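Local coordinates for uncharacterized protein (Bacteroides eggerthii DSM 20697, PDB 4ECO) that is of unknown function but, as a leucine-rich repeat protein, probably serves in binding other proteins, at residues 275-280 / 309-314; 561-566 / 587-592. All blocks are in the same frame, centred on the assembly; numbering follows the deposited sequence.

Contact 1: residues 275-280 / 309-314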
loop_
_atom_site.group_PDB
_atom_site.type_symbol
_atom_site.label_atom_id
_atom_site.label_comp_id
_atom_site.label_asym_id
_atom_site.label_seq_id
_atom_site.Cartn_x
_atom_site.Cartn_y
_atom_site.Cartn_z
HETATM N N MSE A 275 -22.244 4.876 7.404
HETATM C CA MSE A 275 -21.042 4.067 7.089
HETATM C C MSE A 275 -19.890 4.981 6.631
HETATM O O MSE A 275 -20.120 5.868 5.814
HETATM C CB MSE A 275 -21.372 3.000 6.022
HETATM C CG MSE A 275 -20.181 2.119 5.636
HETATM SE SE MSE A 275 -20.676 0.727 4.390
HETATM C CE MSE A 275 -21.342 1.776 2.950
ATOM N N GLN A 276 -18.679 4.778 7.186
ATOM C CA GLN A 276 -17.473 5.578 6.900
ATOM C C GLN A 276 -16.420 4.747 6.193
ATOM O O GLN A 276 -15.880 5.187 5.181
ATOM C CB GLN A 276 -16.880 6.197 8.185
ATOM C CG GLN A 276 -17.849 7.129 8.907
ATOM C CD GLN A 276 -17.268 7.827 10.100
ATOM O OE1 GLN A 276 -16.640 7.227 10.966
ATOM N NE2 GLN A 276 -17.574 9.102 10.229
ATOM N N LEU A 277 -16.127 3.550 6.711
ATOM C CA LEU A 277 -15.168 2.627 6.089
ATOM C C LEU A 277 -15.941 1.506 5.362
ATOM O O LEU A 277 -16.876 0.914 5.925
ATOM C CB LEU A 277 -14.191 2.055 7.149
ATOM C CG LEU A 277 -13.100 1.063 6.695
ATOM C CD1 LEU A 277 -11.898 1.121 7.623
ATOM C CD2 LEU A 277 -13.641 -0.393 6.596
ATOM N N ILE A 278 -15.528 1.202 4.128
ATOM C CA ILE A 278 -16.121 0.113 3.372
ATOM C C ILE A 278 -14.994 -0.688 2.721
ATOM O O ILE A 278 -14.244 -0.154 1.913
ATOM C CB ILE A 278 -17.222 0.522 2.359
ATOM C CG1 ILE A 278 -17.819 -0.742 1.687
ATOM C CG2 ILE A 278 -16.749 1.583 1.346
ATOM C CD1 ILE A 278 -19.044 -0.565 0.912
ATOM N N ASN A 279 -14.869 -1.957 3.097
ATOM C CA ASN A 279 -13.889 -2.852 2.513
ATOM C C ASN A 279 -14.642 -3.894 1.685
ATOM O O ASN A 279 -15.351 -4.737 2.235
ATOM C CB ASN A 279 -13.014 -3.482 3.608
ATOM C CG ASN A 279 -11.788 -4.205 3.109
ATOM O OD1 ASN A 279 -11.789 -4.858 2.064
ATOM N ND2 ASN A 279 -10.704 -4.087 3.851
ATOM N N VAL A 280 -14.540 -3.794 0.366
ATOM C CA VAL A 280 -15.223 -4.708 -0.560
ATOM C C VAL A 280 -14.175 -5.310 -1.506
ATOM O O VAL A 280 -14.465 -5.600 -2.676
ATOM C CB VAL A 280 -16.420 -4.053 -1.324
ATOM C CG1 VAL A 280 -17.641 -3.898 -0.405
ATOM C CG2 VAL A 280 -16.031 -2.710 -1.958
ATOM N N ILE A 309 -13.361 5.984 3.734
ATOM C CA ILE A 309 -12.344 4.996 3.326
ATOM C C ILE A 309 -12.975 3.952 2.423
ATOM O O ILE A 309 -13.990 3.378 2.782
ATOM C CB ILE A 309 -11.661 4.320 4.562
ATOM C CG1 ILE A 309 -11.200 5.365 5.610
ATOM C CG2 ILE A 309 -10.512 3.390 4.134
ATOM C CD1 ILE A 309 -11.018 4.834 7.001
ATOM N N ILE A 310 -12.350 3.688 1.273
ATOM C CA ILE A 310 -12.778 2.664 0.322
ATOM C C ILE A 310 -11.604 1.711 0.033
ATOM O O ILE A 310 -10.564 2.137 -0.477
ATOM C CB ILE A 310 -13.349 3.266 -1.009
ATOM C CG1 ILE A 310 -14.574 4.182 -0.758
ATOM C CG2 ILE A 310 -13.697 2.144 -1.993
ATOM C CD1 ILE A 310 -15.168 4.889 -1.974
ATOM N N TYR A 311 -11.773 0.434 0.370
ATOM C CA TYR A 311 -10.823 -0.615 0.015
ATOM C C TYR A 311 -11.513 -1.410 -1.088
ATOM O O TYR A 311 -12.492 -2.110 -0.795
ATOM C CB TYR A 311 -10.397 -1.490 1.225
ATOM C CG TYR A 311 -9.647 -0.780 2.331
ATOM C CD1 TYR A 311 -8.358 -0.292 2.126
ATOM C CD2 TYR A 311 -10.194 -0.658 3.606
ATOM C CE1 TYR A 311 -7.656 0.350 3.147
ATOM C CE2 TYR A 311 -9.486 -0.056 4.643
ATOM C CZ TYR A 311 -8.215 0.447 4.410
ATOM O OH TYR A 311 -7.502 1.031 5.432
ATOM N N ILE A 312 -11.104 -1.218 -2.363
ATOM C CA ILE A 312 -11.812 -1.896 -3.450
ATOM C C ILE A 312 -10.791 -2.612 -4.397
ATOM O O ILE A 312 -11.123 -2.947 -5.548
ATOM C CB ILE A 312 -12.783 -0.910 -4.191
ATOM C CG1 ILE A 312 -13.784 -1.650 -5.101
ATOM C CG2 ILE A 312 -12.067 0.258 -4.889
ATOM C CD1 ILE A 312 -15.148 -1.019 -5.222
ATOM N N GLY A 313 -9.602 -2.914 -3.861
ATOM C CA GLY A 313 -8.571 -3.645 -4.594
ATOM C C GLY A 313 -8.943 -5.095 -4.867
ATOM O O GLY A 313 -9.909 -5.610 -4.289
ATOM N N TYR A 314 -8.167 -5.777 -5.740
ATOM C CA TYR A 314 -8.378 -7.182 -6.139
ATOM C C TYR A 314 -9.825 -7.387 -6.684
ATOM O O TYR A 314 -10.547 -8.290 -6.276
ATOM C CB TYR A 314 -8.074 -8.155 -4.993
ATOM C CG TYR A 314 -6.631 -8.158 -4.539
ATOM C CD1 TYR A 314 -5.688 -8.977 -5.156
ATOM C CD2 TYR A 314 -6.217 -7.392 -3.451
ATOM C CE1 TYR A 314 -4.360 -9.001 -4.728
ATOM C CE2 TYR A 314 -4.887 -7.395 -3.030
ATOM C CZ TYR A 314 -3.968 -8.220 -3.660
ATOM O OH TYR A 314 -2.671 -8.268 -3.232
#
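Strands 277-279 and 309-311 run parallel, their axes 4.9 Å apart, with Leu277 beside Ile309, Ile278 beside Ile310 and Asn279 beside Tyr311. Four backbone hydrogen bonds zip them together, Ile309 N to Gln276 O, Ile278 N to Ile309 O, Tyr311 N to Ile278 O and, at 2.9 Å, Val280 N to Tyr311 O. On one face Leu277 CD1 meets both Ile309 CD1 (3.9 Å) and, at the edge of the Tyr311 ring, CE2 (4.0 Å). Asn279 crosses that tyrosine with its amide plane 42° from the ring, ND2 lying 3.5 Å from CD2; CG, anti to the backbone N (chi1 -168°), sits 3.6 Å from Tyr311 CB. Tyr311 gives its hydroxyl to neither strand: OH is hydrogen-bonded to Arg142 O. These are neighbouring coils of the leucine-rich repeat solenoid; Ile278, Val280, Ile310 and Ile312 fill its interior positions, and Asn315 ND2 bonds to both Val280 O and Ile312 O as in an asparagine ladder. An alanine at Asn279 would probably leave a gap against Tyr311 CB and CD2 and deprive Ala281 N of its weak bond to OD1. On the interior face Ile278 CG2 lies 4.0 Å from Ile310 CG1, the two side chains alongside each other. Val280 CG2 touches Ile312 CD1 at 3.8 Å, and helix 288-300 packs over Ile278, Ile310 and Ile312.

Contact 2: residues 561-566 / 587-592; sequences GITLCP and PNISVL
Ile589 drives its CD1 against the backbone of Thr563, where two successive coils of the leucine-rich repeat solenoid meet near its C-terminal end. The two side chains cross at about a right angle, and the isoleucine does the reaching: CD1 comes to 3.9 Å from Thr563 CA and 4.2 Å from the methyl CG2. A chi1 of -61° sets Ile589 CG1 anti to its own carbonyl carbon; CD1, one bond on, is also 4.1 Å from Ile562 O. That carbonyl already accepts a hydrogen bond from Cys565 N, the bond that closes the 3-10 segment 562-564. Thr563 turns its other branch to a different partner, OG1 being hydrogen-bonded to Glu583 OE1. Ile562 and Ile589 both touch Leu571 of strand 570-572, joining this contact to the apolar interior of the coil. Farther out, Asn588 extends its amide across to the backbone that leaves the turn. Asn588 CG is anti to the backbone N (chi1 -167°), and ND2 beyond it lies 3.2 Å from Pro566 O. A water completes the crossing, taking a hydrogen bond from Asn588 ND2 at 2.7 Å and donating one, also of 2.7 Å, to Cys565 O.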
loop_
_atom_site.group_PDB
_atom_site.type_symbol
_atom_site.label_atom_id
_atom_site.label_comp_id
_atom_site.label_asym_id
_atom_site.label_seq_id
_atom_site.Cartn_x
_atom_site.Cartn_y
_atom_site.Cartn_z
ATOM N N GLY A 561 41.851 10.588 -9.200
ATOM C CA GLY A 561 41.504 11.632 -8.253
ATOM C C GLY A 561 40.352 11.273 -7.334
ATOM O O GLY A 561 40.139 11.966 -6.338
ATOM N N ILE A 562 39.621 10.178 -7.627
ATOM C CA ILE A 562 38.470 9.742 -6.822
ATOM C C ILE A 562 38.880 9.484 -5.340
ATOM O O ILE A 562 38.046 9.676 -4.451
ATOM C CB ILE A 562 37.739 8.520 -7.435
ATOM C CG1 ILE A 562 36.308 8.391 -6.866
ATOM C CG2 ILE A 562 38.553 7.212 -7.342
ATOM C CD1 ILE A 562 35.263 7.657 -7.790
ATOM N N THR A 563 40.156 9.133 -5.061
ATOM C CA THR A 563 40.586 8.906 -3.667
ATOM C C THR A 563 40.590 10.230 -2.884
ATOM O O THR A 563 40.657 10.206 -1.654
ATOM C CB THR A 563 41.947 8.221 -3.588
ATOM O OG1 THR A 563 42.958 9.078 -4.118
ATOM C CG2 THR A 563 41.954 6.850 -4.260
ATOM N N LEU A 564 40.456 11.367 -3.599
ATOM C CA LEU A 564 40.401 12.687 -2.991
ATOM C C LEU A 564 38.940 13.113 -2.672
ATOM O O LEU A 564 38.737 14.226 -2.198
ATOM C CB LEU A 564 41.095 13.727 -3.879
ATOM C CG LEU A 564 42.600 13.506 -4.152
ATOM C CD1 LEU A 564 43.184 14.682 -4.851
ATOM C CD2 LEU A 564 43.398 13.308 -2.884
ATOM N N CYS A 565 37.931 12.234 -2.895
ATOM C CA CYS A 565 36.537 12.530 -2.524
ATOM C C CYS A 565 36.450 12.369 -1.002
ATOM O O CYS A 565 36.671 11.264 -0.471
ATOM C CB CYS A 565 35.543 11.648 -3.274
ATOM S SG CYS A 565 35.520 11.922 -5.069
ATOM N N PRO A 566 36.297 13.499 -0.280
ATOM C CA PRO A 566 36.411 13.452 1.189
ATOM C C PRO A 566 35.411 12.527 1.871
ATOM O O PRO A 566 35.782 11.863 2.839
ATOM C CB PRO A 566 36.182 14.910 1.618
ATOM C CG PRO A 566 35.544 15.580 0.439
ATOM C CD PRO A 566 36.084 14.883 -0.761
ATOM N N PRO A 587 42.077 3.891 2.475
ATOM C CA PRO A 587 41.179 3.083 3.332
ATOM C C PRO A 587 39.763 3.649 3.529
ATOM O O PRO A 587 38.868 2.867 3.896
ATOM C CB PRO A 587 41.888 3.034 4.685
ATOM C CG PRO A 587 42.982 4.004 4.624
ATOM C CD PRO A 587 43.297 4.288 3.197
ATOM N N ASN A 588 39.536 4.962 3.265
ATOM C CA ASN A 588 38.211 5.561 3.420
ATOM C C ASN A 588 37.241 4.969 2.401
ATOM O O ASN A 588 36.049 4.888 2.710
ATOM C CB ASN A 588 38.236 7.087 3.324
ATOM C CG ASN A 588 36.938 7.756 3.780
ATOM O OD1 ASN A 588 36.381 7.473 4.860
ATOM N ND2 ASN A 588 36.420 8.679 2.968
ATOM N N ILE A 589 37.725 4.489 1.225
ATOM C CA ILE A 589 36.826 3.815 0.272
ATOM C C ILE A 589 36.798 2.362 0.750
ATOM O O ILE A 589 37.523 1.523 0.219
ATOM C CB ILE A 589 37.255 4.031 -1.214
ATOM C CG1 ILE A 589 37.222 5.550 -1.549
ATOM C CG2 ILE A 589 36.340 3.256 -2.190
ATOM C CD1 ILE A 589 38.268 6.067 -2.473
ATOM N N SER A 590 36.027 2.109 1.844
ATOM C CA SER A 590 35.928 0.838 2.591
ATOM C C SER A 590 35.083 -0.223 1.863
ATOM O O SER A 590 35.152 -1.394 2.230
ATOM C CB SER A 590 35.377 1.069 3.997
ATOM O OG SER A 590 34.183 1.837 4.002
ATOM N N VAL A 591 34.321 0.155 0.825
ATOM C CA VAL A 591 33.573 -0.802 -0.001
ATOM C C VAL A 591 33.979 -0.543 -1.449
ATOM O O VAL A 591 33.588 0.472 -2.025
ATOM C CB VAL A 591 32.034 -0.785 0.186
ATOM C CG1 VAL A 591 31.370 -1.800 -0.739
ATOM C CG2 VAL A 591 31.647 -1.056 1.634
ATOM N N LEU A 592 34.813 -1.424 -2.015
ATOM C CA LEU A 592 35.290 -1.255 -3.383
ATOM C C LEU A 592 35.053 -2.506 -4.206
ATOM O O LEU A 592 35.553 -3.589 -3.883
ATOM C CB LEU A 592 36.784 -0.887 -3.375
ATOM C CG LEU A 592 37.518 -0.733 -4.711
ATOM C CD1 LEU A 592 37.060 0.522 -5.488
ATOM C CD2 LEU A 592 38.994 -0.637 -4.458
HETATM O O HOH W 1 37.369 8.814 0.481
#

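How the contacts relate
Both contacts join neighbouring coils of one leucine-rich repeat solenoid, but 52 Å apart between centres and through different parts of the repeat. Contact 1 is buried and pairs the parallel strands themselves, so direct backbone hydrogen bonds set its register and paired residues bring their side chains together on both faces. Contact 2, towards the C-terminal end, is only partly buried; it joins a 3-10 turn to the residues leading into strand 591-593. There the chemistry is a small apolar touch and a water-mediated link. The surface buried falls accordingly, from 445 to 152 Å².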